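PDB 3E7Q: transcriptional regulator from Pseudomonas aeruginosa, which probably binds operator DNA through a helix-turn-helix motif and regulates transcription, most likely as a repressor of the TetR family. Local coordinates for residues 90-95 with 143-148. Numbering follows the deposited sequence.
Sequences PRLSAF and GVLRQL
Segments 90-95 of helix 88-99 and 143-148 of helix 124-152 run roughly antiparallel, their axes 146° apart and 10.3 Å at closest approach, with Leu-92 and Val-144 facing each other at a CA-CA separation of 7.2 Å. Leu-92 carries the apolar part. Its CG, set beside the backbone N and anti to the carbonyl carbon (chi1 -74°), leads the side chain obliquely across that of Val-144, and Leu-92 CG lies 3.6 Å from Val-144 CG2. The two branches then divide the work: CD2 rests against both methyls of Val-144, while Leu-92 CD1 reaches Leu-148 CD2 at 4.2 Å and, more loosely, Leu-145 CD2. The contact is part of the helix packing of the all-helical C-terminal domain of this TetR-family protein, joining helix 88-99 to helix 124-152; Leu-166 of helix 159-179 and Val-197 of helix 186-204 also pack on Leu-92. Toward the partly exposed margin the contact turns polar. Arg-91, extended from CG to NE, meets the extended Gln-147 at about a right angle, and Arg-91 NH1 donates to Gln-147 OE1 over 3.2 Å. OE1 sits near the guanidinium plane, yet NH1 stands above the carbonyl plane, with a C=O...N angle of only 100°, so the bond misses the carbonyl lone pairs. The amide has a second hold, since Gln-147 NE2 is hydrogen-bonded to the backbone O of Gly-86, which probably helps to fix the amide's rotation, with OE1 turned to Arg-91.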
ATOM      1  N   PRO B  90      20.468  17.613   0.739  1.00 39.16           N
ATOM      2  CA  PRO B  90      19.630  18.406   1.642  1.00 39.42           C
ATOM      3  C   PRO B  90      18.131  18.498   1.215  1.00 39.50           C
ATOM      4  O   PRO B  90      17.265  18.409   2.075  1.00 37.62           O
ATOM      5  CB  PRO B  90      20.319  19.767   1.664  1.00 39.61           C
ATOM      6  CG  PRO B  90      21.716  19.508   1.280  1.00 39.36           C
ATOM      7  CD  PRO B  90      21.578  18.408   0.222  1.00 39.23           C
ATOM      8  N   ARG B  91      17.878  18.619  -0.094  1.00 39.87           N
ATOM      9  CA  ARG B  91      16.535  18.572  -0.700  1.00 39.98           C
ATOM     10  C   ARG B  91      15.835  17.209  -0.508  1.00 39.34           C
ATOM     11  O   ARG B  91      14.654  17.160  -0.146  1.00 39.05           O
ATOM     12  CB  ARG B  91      16.589  18.888  -2.203  1.00 39.84           C
ATOM     13  CG  ARG B  91      17.105  20.247  -2.587  1.00 41.28           C
ATOM     14  CD  ARG B  91      16.979  20.545  -4.086  1.00 42.49           C
ATOM     15  NE  ARG B  91      16.810  21.985  -4.259  1.00 48.49           N
ATOM     16  CZ  ARG B  91      17.151  22.684  -5.359  1.00 53.52           C
ATOM     17  NH1 ARG B  91      17.647  22.077  -6.445  1.00 53.97           N
ATOM     18  NH2 ARG B  91      17.002  24.020  -5.390  1.00 52.40           N
ATOM     19  N   LEU B  92      16.555  16.110  -0.734  1.00 39.11           N
ATOM     20  CA  LEU B  92      16.010  14.780  -0.428  1.00 39.45           C
ATOM     21  C   LEU B  92      15.689  14.617   1.091  1.00 39.09           C
ATOM     22  O   LEU B  92      14.643  14.091   1.430  1.00 39.80           O
ATOM     23  CB  LEU B  92      16.925  13.619  -0.887  1.00 38.97           C
ATOM     24  CG  LEU B  92      17.007  13.290  -2.381  1.00 39.26           C
ATOM     25  CD1 LEU B  92      18.161  12.415  -2.626  1.00 38.55           C
ATOM     26  CD2 LEU B  92      15.693  12.698  -2.957  1.00 35.14           C
ATOM     27  N   SER B  93      16.599  15.038   1.963  1.00 38.51           N
ATOM     28  CA  SER B  93      16.369  15.004   3.422  1.00 39.22           C
ATOM     29  C   SER B  93      15.200  15.804   3.864  1.00 37.50           C
ATOM     30  O   SER B  93      14.498  15.387   4.755  1.00 38.65           O
ATOM     31  CB  SER B  93      17.593  15.499   4.190  1.00 38.52           C
ATOM     32  OG  SER B  93      18.671  14.740   3.745  1.00 42.35           O
ATOM     33  N   ALA B  94      14.992  16.956   3.254  1.00 38.02           N
ATOM     34  CA  ALA B  94      13.828  17.757   3.563  1.00 38.97           C
ATOM     35  C   ALA B  94      12.570  17.013   3.091  1.00 39.15           C
ATOM     36  O   ALA B  94      11.636  16.920   3.843  1.00 41.00           O
ATOM     37  CB  ALA B  94      13.937  19.153   2.946  1.00 39.03           C
ATOM     38  N   PHE B  95      12.561  16.474   1.868  1.00 39.39           N
ATOM     39  CA  PHE B  95      11.500  15.578   1.385  1.00 39.88           C
ATOM     40  C   PHE B  95      11.174  14.455   2.369  1.00 39.80           C
ATOM     41  O   PHE B  95      10.034  14.270   2.682  1.00 39.63           O
ATOM     42  CB  PHE B  95      11.876  14.969   0.047  1.00 40.32           C
ATOM     43  CG  PHE B  95      10.746  14.320  -0.695  1.00 42.61           C
ATOM     44  CD1 PHE B  95      10.090  14.996  -1.748  1.00 43.66           C
ATOM     45  CD2 PHE B  95      10.399  12.963  -0.460  1.00 45.36           C
ATOM     46  CE1 PHE B  95       9.041  14.356  -2.473  1.00 43.18           C
ATOM     47  CE2 PHE B  95       9.375  12.361  -1.158  1.00 39.61           C
ATOM     48  CZ  PHE B  95       8.688  13.062  -2.154  1.00 40.83           C
ATOM     49  N   GLY B 143      13.849  14.745 -10.678  1.00 39.35           N
ATOM     50  CA  GLY B 143      14.614  15.995 -10.794  1.00 39.36           C
ATOM     51  C   GLY B 143      15.729  16.074  -9.774  1.00 39.55           C
ATOM     52  O   GLY B 143      16.848  16.523 -10.075  1.00 39.76           O
ATOM     53  N   VAL B 144      15.448  15.665  -8.536  1.00 39.91           N
ATOM     54  CA  VAL B 144      16.490  15.723  -7.509  1.00 40.56           C
ATOM     55  C   VAL B 144      17.489  14.533  -7.612  1.00 40.33           C
ATOM     56  O   VAL B 144      18.651  14.696  -7.317  1.00 41.21           O
ATOM     57  CB  VAL B 144      15.939  16.070  -6.055  1.00 41.29           C
ATOM     58  CG1 VAL B 144      14.713  15.397  -5.712  1.00 41.47           C
ATOM     59  CG2 VAL B 144      17.005  15.779  -4.992  1.00 42.03           C
ATOM     60  N   LEU B 145      17.047  13.367  -8.077  1.00 40.56           N
ATOM     61  CA  LEU B 145      17.931  12.238  -8.304  1.00 39.89           C
ATOM     62  C   LEU B 145      18.886  12.507  -9.456  1.00 39.86           C
ATOM     63  O   LEU B 145      20.020  12.044  -9.418  1.00 37.38           O
ATOM     64  CB  LEU B 145      17.157  10.973  -8.513  1.00 39.50           C
ATOM     65  CG  LEU B 145      16.446  10.489  -7.253  1.00 38.19           C
ATOM     66  CD1 LEU B 145      15.501   9.381  -7.621  1.00 28.70           C
ATOM     67  CD2 LEU B 145      17.495  10.063  -6.233  1.00 30.00           C
ATOM     68  N   ARG B 146      18.429  13.310 -10.422  1.00 40.41           N
ATOM     69  CA  ARG B 146      19.288  13.806 -11.484  1.00 41.32           C
ATOM     70  C   ARG B 146      20.296  14.800 -11.038  1.00 40.27           C
ATOM     71  O   ARG B 146      21.415  14.752 -11.503  1.00 39.39           O
ATOM     72  CB  ARG B 146      18.491  14.469 -12.563  1.00 42.36           C
ATOM     73  CG  ARG B 146      17.788  13.432 -13.356  1.00 48.12           C
ATOM     74  CD  ARG B 146      17.269  13.973 -14.629  1.00 52.72           C
ATOM     75  NE  ARG B 146      16.789  12.835 -15.356  1.00 55.44           N
ATOM     76  CZ  ARG B 146      15.738  12.855 -16.141  1.00 58.49           C
ATOM     77  NH1 ARG B 146      15.058  13.986 -16.293  1.00 58.93           N
ATOM     78  NH2 ARG B 146      15.359  11.720 -16.730  1.00 59.48           N
ATOM     79  N   GLN B 147      19.889  15.721 -10.183  1.00 39.45           N
ATOM     80  CA  GLN B 147      20.843  16.620  -9.502  1.00 39.81           C
ATOM     81  C   GLN B 147      21.894  15.807  -8.755  1.00 38.81           C
ATOM     82  O   GLN B 147      23.074  16.012  -8.939  1.00 39.39           O
ATOM     83  CB  GLN B 147      20.067  17.521  -8.531  1.00 40.22           C
ATOM     84  CG  GLN B 147      20.744  18.782  -8.229  1.00 41.84           C
ATOM     85  CD  GLN B 147      20.128  19.561  -7.075  1.00 40.39           C
ATOM     86  OE1 GLN B 147      19.066  19.239  -6.570  1.00 42.13           O
ATOM     87  NE2 GLN B 147      20.802  20.596  -6.681  1.00 40.78           N
ATOM     88  N   LEU B 148      21.443  14.841  -7.967  1.00 37.98           N
ATOM     89  CA  LEU B 148      22.327  13.902  -7.288  1.00 38.61           C
ATOM     90  C   LEU B 148      23.336  13.217  -8.186  1.00 38.24           C
ATOM     91  O   LEU B 148      24.531  13.164  -7.847  1.00 39.13           O
ATOM     92  CB  LEU B 148      21.568  12.834  -6.508  1.00 38.01           C
ATOM     93  CG  LEU B 148      22.309  12.019  -5.432  1.00 37.26           C
ATOM     94  CD1 LEU B 148      22.834  12.912  -4.296  1.00 35.23           C
ATOM     95  CD2 LEU B 148      21.352  10.974  -4.855  1.00 38.04           C
TER